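Local coordinates for GCN5-related N-acetyltransferase (Kribbella flavida, PDB 4MY0), which probably transfers an acetyl group from acetyl-CoA to an amino group of aminoglycosides, at residues L282-R294 with G344-P356. Numbering follows the deposited sequence.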
ATOM      1  N   LEU C 282      10.978  11.989  31.602  1.00 21.89           N
ATOM      2  CA  LEU C 282      11.156  13.030  32.605  1.00 22.26           C
ATOM      3  C   LEU C 282      12.233  12.593  33.586  1.00 22.20           C
ATOM      4  O   LEU C 282      12.360  11.399  33.875  1.00 20.01           O
ATOM      5  CB  LEU C 282       9.850  13.214  33.376  1.00 19.83           C
ATOM      6  CG  LEU C 282       9.853  14.251  34.491  1.00 24.47           C
ATOM      7  CD1 LEU C 282      10.041  15.633  33.879  1.00 28.45           C
ATOM      8  CD2 LEU C 282       8.554  14.178  35.294  1.00 22.44           C
ATOM      9  N   ARG C 283      13.014  13.544  34.089  1.00 19.12           N
ATOM     10  CA  ARG C 283      13.900  13.272  35.222  1.00 22.23           C
ATOM     11  C   ARG C 283      13.872  14.435  36.220  1.00 22.30           C
ATOM     12  O   ARG C 283      13.856  15.594  35.806  1.00 22.17           O
ATOM     13  CB  ARG C 283      15.341  13.052  34.752  1.00 20.48           C
ATOM     14  CG  ARG C 283      16.243  12.465  35.840  1.00 21.13           C
ATOM     15  CD  ARG C 283      17.729  12.794  35.627  1.00 22.01           C
ATOM     16  NE  ARG C 283      18.588  11.782  36.252  1.00 26.35           N
ATOM     17  CZ  ARG C 283      18.801  11.678  37.564  1.00 30.15           C
ATOM     18  NH1 ARG C 283      18.221  12.524  38.412  1.00 28.49           N
ATOM     19  NH2 ARG C 283      19.591  10.720  38.037  1.00 28.68           N
ATOM     20  N   LEU C 284      13.859  14.140  37.519  1.00 21.58           N
ATOM     21  CA  LEU C 284      14.034  15.200  38.516  1.00 23.42           C
ATOM     22  C   LEU C 284      15.533  15.457  38.762  1.00 23.65           C
ATOM     23  O   LEU C 284      16.303  14.520  39.000  1.00 23.90           O
ATOM     24  CB  LEU C 284      13.341  14.864  39.842  1.00 21.97           C
ATOM     25  CG  LEU C 284      11.839  14.572  39.936  1.00 29.68           C
ATOM     26  CD1 LEU C 284      11.268  15.165  41.210  1.00 26.97           C
ATOM     27  CD2 LEU C 284      11.028  15.005  38.717  1.00 25.52           C
ATOM     28  N   LEU C 285      15.946  16.719  38.693  1.00 21.38           N
ATOM     29  CA  LEU C 285      17.335  17.092  38.976  1.00 26.39           C
ATOM     30  C   LEU C 285      17.520  17.685  40.377  1.00 30.00           C
ATOM     31  O   LEU C 285      18.603  17.582  40.965  1.00 33.55           O
ATOM     32  CB  LEU C 285      17.837  18.108  37.950  1.00 28.44           C
ATOM     33  CG  LEU C 285      17.647  17.770  36.477  1.00 30.95           C
ATOM     34  CD1 LEU C 285      18.200  18.889  35.617  1.00 28.99           C
ATOM     35  CD2 LEU C 285      18.330  16.455  36.170  1.00 31.83           C
ATOM     36  N   ASP C 286      16.474  18.341  40.884  1.00 25.39           N
ATOM     37  CA  ASP C 286      16.494  18.939  42.224  1.00 27.87           C
ATOM     38  C   ASP C 286      15.097  18.715  42.815  1.00 27.66           C
ATOM     39  O   ASP C 286      14.218  19.569  42.686  1.00 26.19           O
ATOM     40  CB  ASP C 286      16.831  20.442  42.126  1.00 27.08           C
ATOM     41  CG  ASP C 286      16.769  21.176  43.482  1.00 39.71           C
ATOM     42  OD1 ASP C 286      17.227  22.341  43.530  1.00 41.10           O
ATOM     43  OD2 ASP C 286      16.267  20.620  44.492  1.00 43.85           O
ATOM     44  N   ALA C 287      14.898  17.571  43.464  1.00 25.65           N
ATOM     45  CA  ALA C 287      13.561  17.162  43.891  1.00 26.58           C
ATOM     46  C   ALA C 287      12.835  18.130  44.837  1.00 26.31           C
ATOM     47  O   ALA C 287      11.641  18.373  44.645  1.00 28.27           O
ATOM     48  CB  ALA C 287      13.570  15.729  44.459  1.00 23.20           C
ATOM     49  N   PRO C 288      13.532  18.681  45.859  1.00 27.82           N
ATOM     50  CA  PRO C 288      12.799  19.641  46.697  1.00 28.62           C
ATOM     51  C   PRO C 288      12.269  20.814  45.888  1.00 27.95           C
ATOM     52  O   PRO C 288      11.139  21.251  46.124  1.00 27.33           O
ATOM     53  CB  PRO C 288      13.860  20.125  47.701  1.00 28.39           C
ATOM     54  CG  PRO C 288      14.792  18.961  47.834  1.00 30.00           C
ATOM     55  CD  PRO C 288      14.849  18.341  46.440  1.00 27.10           C
ATOM     56  N   ALA C 289      13.061  21.306  44.938  1.00 27.18           N
ATOM     57  CA  ALA C 289      12.653  22.478  44.163  1.00 29.21           C
ATOM     58  C   ALA C 289      11.580  22.105  43.151  1.00 28.30           C
ATOM     59  O   ALA C 289      10.688  22.897  42.869  1.00 28.39           O
ATOM     60  CB  ALA C 289      13.854  23.125  43.467  1.00 29.38           C
ATOM     61  N   ALA C 290      11.672  20.901  42.594  1.00 24.60           N
ATOM     62  CA  ALA C 290      10.629  20.398  41.694  1.00 23.35           C
ATOM     63  C   ALA C 290       9.284  20.260  42.430  1.00 23.47           C
ATOM     64  O   ALA C 290       8.212  20.569  41.884  1.00 23.32           O
ATOM     65  CB  ALA C 290      11.051  19.042  41.096  1.00 22.25           C
ATOM     66  N   ILE C 291       9.339  19.771  43.663  1.00 23.93           N
ATOM     67  CA  ILE C 291       8.125  19.601  44.451  1.00 27.42           C
ATOM     68  C   ILE C 291       7.557  20.973  44.830  1.00 29.48           C
ATOM     69  O   ILE C 291       6.350  21.209  44.728  1.00 31.05           O
ATOM     70  CB  ILE C 291       8.384  18.775  45.728  1.00 28.90           C
ATOM     71  CG1 ILE C 291       8.584  17.293  45.389  1.00 29.84           C
ATOM     72  CG2 ILE C 291       7.245  18.995  46.744  1.00 27.37           C
ATOM     73  CD1 ILE C 291       7.387  16.656  44.632  1.00 26.43           C
ATOM     74  N   ALA C 292       8.438  21.878  45.254  1.00 25.89           N
ATOM     75  CA  ALA C 292       8.030  23.217  45.669  1.00 34.16           C
ATOM     76  C   ALA C 292       7.327  23.978  44.553  1.00 32.58           C
ATOM     77  O   ALA C 292       6.450  24.792  44.821  1.00 31.58           O
ATOM     78  CB  ALA C 292       9.233  24.015  46.170  1.00 34.73           C
ATOM     79  N   ALA C 293       7.708  23.716  43.304  1.00 26.23           N
ATOM     80  CA  ALA C 293       7.135  24.462  42.180  1.00 28.66           C
ATOM     81  C   ALA C 293       5.897  23.789  41.565  1.00 33.06           C
ATOM     82  O   ALA C 293       5.181  24.411  40.776  1.00 36.25           O
ATOM     83  CB  ALA C 293       8.196  24.711  41.118  1.00 31.67           C
ATOM     84  N   ARG C 294       5.651  22.524  41.923  1.00 29.33           N
ATOM     85  CA  ARG C 294       4.543  21.759  41.352  1.00 29.78           C
ATOM     86  C   ARG C 294       3.193  22.220  41.896  1.00 30.51           C
ATOM     87  O   ARG C 294       3.095  22.632  43.048  1.00 34.53           O
ATOM     88  CB  ARG C 294       4.710  20.262  41.656  1.00 27.24           C
ATOM     89  CG  ARG C 294       3.843  19.353  40.764  1.00 24.97           C
ATOM     90  CD  ARG C 294       3.934  17.898  41.180  1.00 28.32           C
ATOM     91  NE  ARG C 294       3.496  16.954  40.138  1.00 28.95           N
ATOM     92  CZ  ARG C 294       2.220  16.646  39.900  1.00 29.57           C
ATOM     93  NH1 ARG C 294       1.258  17.221  40.612  1.00 31.43           N
ATOM     94  NH2 ARG C 294       1.895  15.764  38.953  1.00 32.03           N
ATOM     95  N   GLY C 344      14.255   4.907  42.957  1.00 23.35           N
ATOM     96  CA  GLY C 344      15.409   5.469  42.281  1.00 24.25           C
ATOM     97  C   GLY C 344      14.941   6.677  41.494  1.00 24.61           C
ATOM     98  O   GLY C 344      13.796   7.108  41.658  1.00 23.13           O
ATOM     99  N   SER C 345      15.803   7.206  40.626  1.00 22.88           N
ATOM    100  CA  SER C 345      15.446   8.357  39.800  1.00 23.33           C
ATOM    101  C   SER C 345      14.270   8.096  38.843  1.00 23.77           C
ATOM    102  O   SER C 345      13.388   8.956  38.682  1.00 23.60           O
ATOM    103  CB  SER C 345      16.664   8.850  39.013  1.00 25.35           C
ATOM    104  OG  SER C 345      16.305   9.882  38.108  1.00 28.06           O
ATOM    105  N   ARG C 346      14.257   6.929  38.204  1.00 24.31           N
ATOM    106  CA  ARG C 346      13.166   6.579  37.296  1.00 23.52           C
ATOM    107  C   ARG C 346      11.800   6.579  38.017  1.00 24.70           C
ATOM    108  O   ARG C 346      10.826   7.164  37.530  1.00 20.54           O
ATOM    109  CB  ARG C 346      13.433   5.214  36.648  1.00 22.45           C
ATOM    110  CG  ARG C 346      14.701   5.154  35.769  1.00 21.25           C
ATOM    111  CD  ARG C 346      14.992   3.736  35.323  1.00 24.60           C
ATOM    112  NE  ARG C 346      13.849   3.144  34.613  1.00 25.53           N
ATOM    113  CZ  ARG C 346      13.731   1.845  34.327  1.00 29.62           C
ATOM    114  NH1 ARG C 346      12.652   1.413  33.684  1.00 26.31           N
ATOM    115  NH2 ARG C 346      14.688   0.972  34.682  1.00 22.98           N
ATOM    116  N   GLY C 347      11.734   5.944  39.186  1.00 24.24           N
ATOM    117  CA  GLY C 347      10.485   5.862  39.929  1.00 25.33           C
ATOM    118  C   GLY C 347      10.055   7.226  40.448  1.00 28.45           C
ATOM    119  O   GLY C 347       8.866   7.584  40.428  1.00 21.56           O
ATOM    120  N   LEU C 348      11.032   7.995  40.917  1.00 26.87           N
ATOM    121  CA  LEU C 348      10.785   9.361  41.371  1.00 26.49           C
ATOM    122  C   LEU C 348      10.141  10.206  40.257  1.00 23.39           C
ATOM    123  O   LEU C 348       9.094  10.845  40.452  1.00 23.01           O
ATOM    124  CB  LEU C 348      12.112   9.987  41.806  1.00 26.10           C
ATOM    125  CG  LEU C 348      12.029  11.413  42.324  1.00 28.12           C
ATOM    126  CD1 LEU C 348      11.139  11.444  43.551  1.00 22.38           C
ATOM    127  CD2 LEU C 348      13.433  11.954  42.616  1.00 23.99           C
ATOM    128  N   ALA C 349      10.768  10.203  39.086  1.00 21.63           N
ATOM    129  CA  ALA C 349      10.238  10.940  37.936  1.00 24.91           C
ATOM    130  C   ALA C 349       8.831  10.463  37.541  1.00 26.41           C
ATOM    131  O   ALA C 349       7.940  11.275  37.291  1.00 26.16           O
ATOM    132  CB  ALA C 349      11.190  10.833  36.751  1.00 19.67           C
ATOM    133  N   ALA C 350       8.636   9.151  37.468  1.00 22.95           N
ATOM    134  CA  ALA C 350       7.324   8.619  37.095  1.00 23.70           C
ATOM    135  C   ALA C 350       6.256   8.978  38.145  1.00 27.27           C
ATOM    136  O   ALA C 350       5.123   9.338  37.799  1.00 26.62           O
ATOM    137  CB  ALA C 350       7.392   7.115  36.882  1.00 22.29           C
ATOM    138  N   LEU C 351       6.615   8.882  39.423  1.00 27.31           N
ATOM    139  CA  LEU C 351       5.701   9.276  40.498  1.00 25.82           C
ATOM    140  C   LEU C 351       5.330  10.760  40.380  1.00 25.36           C
ATOM    141  O   LEU C 351       4.154  11.131  40.509  1.00 25.79           O
ATOM    142  CB  LEU C 351       6.333   8.995  41.866  1.00 25.72           C
ATOM    143  CG  LEU C 351       5.606   9.571  43.078  1.00 29.86           C
ATOM    144  CD1 LEU C 351       4.286   8.866  43.250  1.00 29.58           C
ATOM    145  CD2 LEU C 351       6.442   9.492  44.369  1.00 30.25           C
ATOM    146  N   TYR C 352       6.333  11.598  40.114  1.00 23.01           N
ATOM    147  CA  TYR C 352       6.136  13.041  39.943  1.00 23.27           C
ATOM    148  C   TYR C 352       5.181  13.316  38.790  1.00 25.12           C
ATOM    149  O   TYR C 352       4.424  14.291  38.812  1.00 23.75           O
ATOM    150  CB  TYR C 352       7.482  13.716  39.666  1.00 21.84           C
ATOM    151  CG  TYR C 352       7.450  15.232  39.608  1.00 23.44           C
ATOM    152  CD1 TYR C 352       7.726  15.986  40.743  1.00 25.26           C
ATOM    153  CD2 TYR C 352       7.177  15.910  38.418  1.00 22.72           C
ATOM    154  CE1 TYR C 352       7.708  17.370  40.708  1.00 24.12           C
ATOM    155  CE2 TYR C 352       7.171  17.309  38.365  1.00 21.89           C
ATOM    156  CZ  TYR C 352       7.441  18.023  39.524  1.00 25.83           C
ATOM    157  OH  TYR C 352       7.439  19.401  39.518  1.00 21.75           O
ATOM    158  N   ALA C 353       5.224  12.450  37.784  1.00 20.30           N
ATOM    159  CA  ALA C 353       4.387  12.611  36.601  1.00 26.89           C
ATOM    160  C   ALA C 353       2.972  12.061  36.790  1.00 29.32           C
ATOM    161  O   ALA C 353       2.155  12.158  35.876  1.00 33.02           O
ATOM    162  CB  ALA C 353       5.046  11.939  35.390  1.00 25.86           C
ATOM    163  N   GLY C 354       2.696  11.459  37.947  1.00 26.80           N
ATOM    164  CA  GLY C 354       1.381  10.894  38.221  1.00 26.94           C
ATOM    165  C   GLY C 354       1.164   9.436  37.811  1.00 29.21           C
ATOM    166  O   GLY C 354       0.035   8.954  37.788  1.00 29.83           O
ATOM    167  N   THR C 355       2.231   8.714  37.489  1.00 26.15           N
ATOM    168  CA  THR C 355       2.091   7.285  37.199  1.00 25.95           C
ATOM    169  C   THR C 355       1.611   6.557  38.469  1.00 31.17           C
ATOM    170  O   THR C 355       2.149   6.776  39.550  1.00 30.81           O
ATOM    171  CB  THR C 355       3.432   6.704  36.698  1.00 29.77           C
ATOM    172  OG1 THR C 355       3.912   7.505  35.610  1.00 30.82           O
ATOM    173  CG2 THR C 355       3.288   5.250  36.231  1.00 25.38           C
ATOM    174  N   PRO C 356       0.582   5.701  38.346  1.00 30.41           N
ATOM    175  CA  PRO C 356       0.020   5.006  39.522  1.00 29.98           C
ATOM    176  C   PRO C 356       1.059   4.148  40.251  1.00 31.96           C
ATOM    177  O   PRO C 356       1.920   3.535  39.602  1.00 30.41           O
ATOM    178  CB  PRO C 356      -1.064   4.088  38.922  1.00 30.16           C
ATOM    179  CG  PRO C 356      -1.344   4.624  37.545  1.00 34.72           C
ATOM    180  CD  PRO C 356      -0.089   5.325  37.086  1.00 31.44           C
TER
HETATM  181  O   HOH W   1      14.263  11.737  38.700  1.00 21.74           O
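A buried tyrosine sandwich, Tyr352 held between Leu284 and Arg294, joins two parts of the fold: strand 282-284, the end of a long acetyltransferase strand, and helix 287-293 on one side meet helix 345-352 of the sterol-carrier-like domain on the other. The helices run nearly parallel, 7° apart, with axes 12.3 Å from each other, and the tyrosine bridges them. With CG anti to the backbone N (chi1 -174°), its ring reaches across to the first helix, where OH donates to Ala290 O at 2.7 Å, the acceptor lying in the ring plane at its edge while the hydroxyl stands above the carbonyl plane. Leu284 CD2 lies over one ring face, offset toward the rim, 4.0 Å from the centroid in a CH-pi contact. On the opposite face Arg294 slides past, CD making the matching CH-pi contact. Its guanidinium stands 84° to the ring and grips Tyr352 O, through NH2 at 2.9 Å and more weakly through NE, at the end of helix 345-352, just before the Schellman turn at Gly354. Trp75 meets the ring edge-to-face. A phenylalanine in place of Tyr352 has no hydroxyl, and would probably leave Ala290 O without this side-chain donor and the ring less firmly placed between Leu284 and Arg294.

One turn earlier, in the middle of helix 345-352, Ala349 CB presses against Leu282 O at 3.2 Å, and this small side chain at the crossing is consistent with the 7.0 Å approach of the strand and helix axes. At the helix start, Ser345 OG lies over the centre of the Arg283 guanidinium, binds Gly133 O, and is joined to Leu284 N by a water, while Arg283 pairs with Asp310. Apolar packing thus brings the segments together, and bonds from a side chain of each to a carbonyl of the other tie the C-terminal parts of the two helices.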